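Local coordinates for disulfide bond forming protein (DsbF) (PDB 3IOS) that probably catalyses the oxidation of reduced, unfolded secreted proteins to form disulfide bonds in Mycobacterium tuberculosis, at residues Phe22-Leu27 with Gly105-Asn110; Ala42-Trp47 with Val74-Leu79. All coordinates share one frame; numbering follows the deposited sequence.

Interaction 1: Phe22-Leu27 with Gly105-Asn110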
loop_
_atom_site.group_PDB
_atom_site.type_symbol
_atom_site.label_atom_id
_atom_site.label_comp_id
_atom_site.label_asym_id
_atom_site.label_seq_id
_atom_site.Cartn_x
_atom_site.Cartn_y
_atom_site.Cartn_z
ATOM N N PHE A 22 -0.167 12.359 -6.587
ATOM C CA PHE A 22 1.138 12.242 -5.953
ATOM C C PHE A 22 2.030 11.360 -6.814
ATOM O O PHE A 22 1.545 10.575 -7.627
ATOM C CB PHE A 22 0.991 11.647 -4.543
ATOM C CG PHE A 22 0.625 10.181 -4.524
ATOM C CD1 PHE A 22 1.604 9.201 -4.656
ATOM C CD2 PHE A 22 -0.701 9.784 -4.367
ATOM C CE1 PHE A 22 1.270 7.846 -4.636
ATOM C CE2 PHE A 22 -1.045 8.428 -4.347
ATOM C CZ PHE A 22 -0.055 7.460 -4.479
ATOM N N SER A 23 3.337 11.510 -6.650
ATOM C CA SER A 23 4.287 10.699 -7.392
ATOM C C SER A 23 5.233 10.097 -6.362
ATOM O O SER A 23 5.279 10.555 -5.222
ATOM C CB SER A 23 5.060 11.556 -8.396
ATOM O OG SER A 23 5.697 12.640 -7.749
ATOM N N ALA A 24 5.972 9.070 -6.758
ATOM C CA ALA A 24 6.901 8.422 -5.846
ATOM C C ALA A 24 7.865 7.526 -6.607
ATOM O O ALA A 24 7.750 7.367 -7.819
ATOM C CB ALA A 24 6.126 7.602 -4.811
ATOM N N LYS A 25 8.826 6.953 -5.888
ATOM C CA LYS A 25 9.802 6.049 -6.488
ATOM C C LYS A 25 9.608 4.661 -5.892
ATOM O O LYS A 25 9.411 4.530 -4.685
ATOM C CB LYS A 25 11.229 6.523 -6.196
ATOM C CG LYS A 25 11.761 7.619 -7.116
ATOM C CD LYS A 25 12.141 7.058 -8.481
ATOM C CE LYS A 25 12.812 8.109 -9.355
ATOM N NZ LYS A 25 13.141 7.571 -10.706
ATOM N N THR A 26 9.655 3.631 -6.727
ATOM C CA THR A 26 9.495 2.268 -6.226
ATOM C C THR A 26 10.831 1.797 -5.673
ATOM O O THR A 26 11.881 2.362 -5.987
ATOM C CB THR A 26 9.053 1.292 -7.329
ATOM O OG1 THR A 26 10.118 1.101 -8.274
ATOM C CG2 THR A 26 7.831 1.830 -8.050
ATOM N N LEU A 27 10.790 0.763 -4.844
ATOM C CA LEU A 27 12.010 0.226 -4.256
ATOM C C LEU A 27 12.999 -0.242 -5.314
ATOM O O LEU A 27 14.211 -0.226 -5.086
ATOM C CB LEU A 27 11.685 -0.944 -3.331
ATOM C CG LEU A 27 11.734 -0.717 -1.822
ATOM C CD1 LEU A 27 11.579 -2.065 -1.133
ATOM C CD2 LEU A 27 13.053 -0.074 -1.418
ATOM N N GLY A 105 8.318 10.886 3.216
ATOM C CA GLY A 105 7.011 10.858 3.845
ATOM C C GLY A 105 5.880 11.579 3.137
ATOM O O GLY A 105 4.822 11.786 3.728
ATOM N N SER A 106 6.086 11.949 1.879
ATOM C CA SER A 106 5.054 12.661 1.136
ATOM C C SER A 106 3.823 11.813 0.815
ATOM O O SER A 106 2.700 12.324 0.817
ATOM C CB SER A 106 5.635 13.263 -0.151
ATOM O OG SER A 106 6.204 12.284 -0.999
ATOM N N VAL A 107 4.012 10.525 0.547
ATOM C CA VAL A 107 2.862 9.685 0.234
ATOM C C VAL A 107 2.012 9.460 1.482
ATOM O O VAL A 107 0.788 9.541 1.423
ATOM C CB VAL A 107 3.292 8.327 -0.378
ATOM C CG1 VAL A 107 2.055 7.499 -0.724
ATOM C CG2 VAL A 107 4.125 8.566 -1.633
ATOM N N TRP A 108 2.649 9.178 2.617
ATOM C CA TRP A 108 1.897 8.995 3.850
ATOM C C TRP A 108 1.121 10.271 4.160
ATOM O O TRP A 108 -0.051 10.225 4.534
ATOM C CB TRP A 108 2.833 8.698 5.021
ATOM C CG TRP A 108 3.273 7.276 5.118
ATOM C CD1 TRP A 108 3.591 6.441 4.087
ATOM C CD2 TRP A 108 3.518 6.544 6.320
ATOM N NE1 TRP A 108 4.028 5.229 4.574
ATOM C CE2 TRP A 108 3.997 5.269 5.944
ATOM C CE3 TRP A 108 3.390 6.845 7.683
ATOM C CZ2 TRP A 108 4.344 4.292 6.882
ATOM C CZ3 TRP A 108 3.735 5.872 8.618
ATOM C CH2 TRP A 108 4.210 4.613 8.210
ATOM N N ALA A 109 1.787 11.412 4.000
ATOM C CA ALA A 109 1.163 12.701 4.279
ATOM C C ALA A 109 -0.065 12.913 3.404
ATOM O O ALA A 109 -1.095 13.411 3.861
ATOM C CB ALA A 109 2.168 13.820 4.052
ATOM N N ASN A 110 0.053 12.520 2.143
ATOM C CA ASN A 110 -1.034 12.666 1.189
ATOM C C ASN A 110 -2.304 11.925 1.601
ATOM O O ASN A 110 -3.407 12.313 1.216
ATOM C CB ASN A 110 -0.588 12.174 -0.184
ATOM C CG ASN A 110 -1.671 12.318 -1.225
ATOM O OD1 ASN A 110 -1.966 13.412 -1.667
ATOM N ND2 ASN A 110 -2.287 11.207 -1.601
HETATM O O HOH W 1 4.192 12.014 -2.554
HETATM O O HOH W 2 8.082 11.325 -3.621
#
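Phe22 and Val107 mark the nearest approach of the two backbones, with CA atoms 6.9 Å apart, where the short strand 23-25 passes the first turn of helix 106-110. No direct hydrogen bond joins the segments. The helix starts after Gly105 at its N-cap, and two of its first amides, those of Val107 and Trp108, are held by the carboxylate of Asp102. Val107 reaches the strand with both methyls. CG1 rests over one face of the Phe22 ring, 4.0 Å from CE1, and CG2 lies between Phe22 and Ala24, 3.9 Å from Ala24 CB. Phe22 presents this face because its CG is set between the backbone N and the carbonyl carbon (chi1 71°). Strand 23-25 pairs antiparallel with strand 31-33 in a small hairpin added to the thioredoxin fold near the N terminus, whereas helix 106-110 belongs to the connection between strands 98-101 and 118-122; the contact therefore packs the hairpin against the body of the domain. Three residues along from Val107, Asn110 brings ND2 to 3.5 Å from Phe22 CD2, with the amide plane turned 50° from the ring. This nitrogen is hydrogen-bonded to Gln19 O, a bond that helps hold the amide near the ring. On the more exposed flank the link is through water: one molecule donates to Ser106 OG at 2.6 Å and to Ser23 O at 3.2 Å, while Ser106 OG is also hydrogen-bonded to Asp104 OD2. A second water spans the same two oxygens by weak bonds.

Interaction 2: Ala42-Trp47 with Val74-Leu79; sequences AVLWFW and VGVAGL
Trp47 and Ala77 form the tightest part of this parallel strand pair: Ala77 CB sits over the indole face, 3.4 Å from the centroid of the six-membered ring and 14° off its normal, a close CH-pi contact. The indole reaches the neighbouring strand because Trp47 CG lies between the backbone N and the carbonyl carbon (chi1 59°). The edge of the ring lies beside Gly75, whose CA is 3.8 Å from Trp47 NE1; the absence of a CB on Gly75 lets the indole edge come this close. NE1 itself is hydrogen-bonded to Gln99 OE1. Five backbone bonds hold the ladder, from Val74 N to Val43 O at 2.8 Å through to Gly78 N to Trp47 O at 2.9 Å. On the other face of the sheet Val76 meets both Phe46 and Leu44, with CB 3.8 Å from Phe46 CD2 and CG2 3.9 Å from Leu44 CD2; Leu44 CG meets Val74 CB less closely, at 4.2 Å. Packing thins at both ends. Ala42 precedes the paired residues, and beyond Gly78 the chain leaves the strand at Leu79, whose side chain is exposed, although its carbonyl accepts a hydrogen bond from Trp50 NE1. The two strands belong to a beta-alpha-beta unit of the thioredoxin fold, connected through helix 52-67. Trp45 and Trp47 face that helix and helix 82-91, with Trp47 touching Cys54 of the Cys51-Cys54 redox pair. Strand 42-47 is central in the sheet, between strand 72-77 and the antiparallel strand 118-122.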
loop_
_atom_site.group_PDB
_atom_site.type_symbol
_atom_site.label_atom_id
_atom_site.label_comp_id
_atom_site.label_asym_id
_atom_site.label_seq_id
_atom_site.Cartn_x
_atom_site.Cartn_y
_atom_site.Cartn_z
ATOM N N ALA A 42 -7.838 -0.415 -6.123
ATOM C CA ALA A 42 -6.477 -0.449 -5.611
ATOM C C ALA A 42 -6.453 -0.421 -4.097
ATOM O O ALA A 42 -7.396 0.032 -3.449
ATOM C CB ALA A 42 -5.674 0.733 -6.171
ATOM N N VAL A 43 -5.373 -0.942 -3.536
ATOM C CA VAL A 43 -5.207 -0.941 -2.093
ATOM C C VAL A 43 -3.797 -0.478 -1.786
ATOM O O VAL A 43 -2.836 -1.045 -2.299
ATOM C CB VAL A 43 -5.385 -2.343 -1.489
ATOM C CG1 VAL A 43 -5.108 -2.297 0.011
ATOM C CG2 VAL A 43 -6.791 -2.848 -1.751
ATOM N N LEU A 44 -3.678 0.564 -0.974
ATOM C CA LEU A 44 -2.366 1.044 -0.572
ATOM C C LEU A 44 -2.170 0.595 0.866
ATOM O O LEU A 44 -3.003 0.854 1.738
ATOM C CB LEU A 44 -2.273 2.571 -0.682
ATOM C CG LEU A 44 -2.284 3.069 -2.133
ATOM C CD1 LEU A 44 -3.656 3.648 -2.453
ATOM C CD2 LEU A 44 -1.203 4.117 -2.343
ATOM N N TRP A 45 -1.072 -0.110 1.103
ATOM C CA TRP A 45 -0.751 -0.625 2.419
ATOM C C TRP A 45 0.453 0.136 2.963
ATOM O O TRP A 45 1.558 0.032 2.426
ATOM C CB TRP A 45 -0.461 -2.122 2.292
ATOM C CG TRP A 45 0.179 -2.760 3.468
ATOM C CD1 TRP A 45 -0.209 -2.662 4.772
ATOM C CD2 TRP A 45 1.307 -3.640 3.449
ATOM N NE1 TRP A 45 0.605 -3.427 5.565
ATOM C CE2 TRP A 45 1.544 -4.040 4.780
ATOM C CE3 TRP A 45 2.137 -4.136 2.435
ATOM C CZ2 TRP A 45 2.586 -4.912 5.130
ATOM C CZ3 TRP A 45 3.175 -5.006 2.783
ATOM C CH2 TRP A 45 3.386 -5.383 4.120
ATOM N N PHE A 46 0.226 0.898 4.030
ATOM C CA PHE A 46 1.285 1.701 4.633
ATOM C C PHE A 46 1.992 0.897 5.707
ATOM O O PHE A 46 1.370 0.438 6.669
ATOM C CB PHE A 46 0.687 2.983 5.215
ATOM C CG PHE A 46 -0.067 3.800 4.204
ATOM C CD1 PHE A 46 -1.351 3.432 3.802
ATOM C CD2 PHE A 46 0.524 4.915 3.615
ATOM C CE1 PHE A 46 -2.031 4.163 2.830
ATOM C CE2 PHE A 46 -0.150 5.650 2.643
ATOM C CZ PHE A 46 -1.428 5.272 2.250
ATOM N N TRP A 47 3.298 0.717 5.532
ATOM C CA TRP A 47 4.089 -0.066 6.475
ATOM C C TRP A 47 5.447 0.543 6.793
ATOM O O TRP A 47 5.924 1.431 6.087
ATOM C CB TRP A 47 4.294 -1.501 5.946
ATOM C CG TRP A 47 4.992 -1.630 4.600
ATOM C CD1 TRP A 47 4.409 -1.630 3.364
ATOM C CD2 TRP A 47 6.395 -1.825 4.379
ATOM N NE1 TRP A 47 5.361 -1.827 2.386
ATOM C CE2 TRP A 47 6.588 -1.956 2.982
ATOM C CE3 TRP A 47 7.507 -1.922 5.226
ATOM C CZ2 TRP A 47 7.846 -2.156 2.412
ATOM C CZ3 TRP A 47 8.764 -2.123 4.656
ATOM C CH2 TRP A 47 8.920 -2.246 3.265
ATOM N N VAL A 74 -0.401 -1.634 -3.610
ATOM C CA VAL A 74 0.773 -0.782 -3.557
ATOM C C VAL A 74 1.226 -0.640 -2.116
ATOM O O VAL A 74 0.490 -0.118 -1.273
ATOM C CB VAL A 74 0.481 0.634 -4.109
ATOM C CG1 VAL A 74 1.756 1.482 -4.082
ATOM C CG2 VAL A 74 -0.065 0.547 -5.517
ATOM N N GLY A 75 2.428 -1.126 -1.830
ATOM C CA GLY A 75 2.965 -0.996 -0.490
ATOM C C GLY A 75 3.585 0.384 -0.415
ATOM O O GLY A 75 4.154 0.850 -1.403
ATOM N N VAL A 76 3.444 1.055 0.721
ATOM C CA VAL A 76 4.009 2.391 0.894
ATOM C C VAL A 76 4.850 2.364 2.164
ATOM O O VAL A 76 4.339 2.558 3.261
ATOM C CB VAL A 76 2.897 3.460 1.032
ATOM C CG1 VAL A 76 3.518 4.857 1.007
ATOM C CG2 VAL A 76 1.875 3.304 -0.102
ATOM N N ALA A 77 6.144 2.111 2.003
ATOM C CA ALA A 77 7.060 2.024 3.133
ATOM C C ALA A 77 7.520 3.391 3.601
ATOM O O ALA A 77 7.887 4.243 2.796
ATOM C CB ALA A 77 8.260 1.176 2.761
ATOM N N GLY A 78 7.503 3.589 4.912
ATOM C CA GLY A 78 7.935 4.854 5.464
ATOM C C GLY A 78 8.633 4.702 6.801
ATOM O O GLY A 78 8.778 3.594 7.324
ATOM N N LEU A 79 9.089 5.833 7.332
ATOM C CA LEU A 79 9.749 5.898 8.632
ATOM C C LEU A 79 11.044 5.105 8.749
ATOM O O LEU A 79 11.346 4.546 9.802
ATOM C CB LEU A 79 8.771 5.461 9.729
ATOM C CG LEU A 79 7.448 6.233 9.759
ATOM C CD1 LEU A 79 6.638 5.816 10.978
ATOM C CD2 LEU A 79 7.724 7.731 9.794
#

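How the interactions relate
Interaction 2 is core and interaction 1 is surface, with centres 9 Å apart; along the chain, 42-47 and 74-79 are nested within the loop that 22-27 and 105-110 close. They share no strand or helix but adjoin through helix 106-110. There Trp108 NE1 lies 3.0 Å from Val76 O, a probable hydrogen bond, its ring meets Phe46 edge-to-face, and Val107 CG1 packs 3.5 Å from Val76 CG1. Val107 thus bridges the hairpin residues and the central sheet. Interaction 2 combines regular backbone bonding with buried aromatic and aliphatic packing, whereas interaction 1 joins a few side chains and is bridged by water.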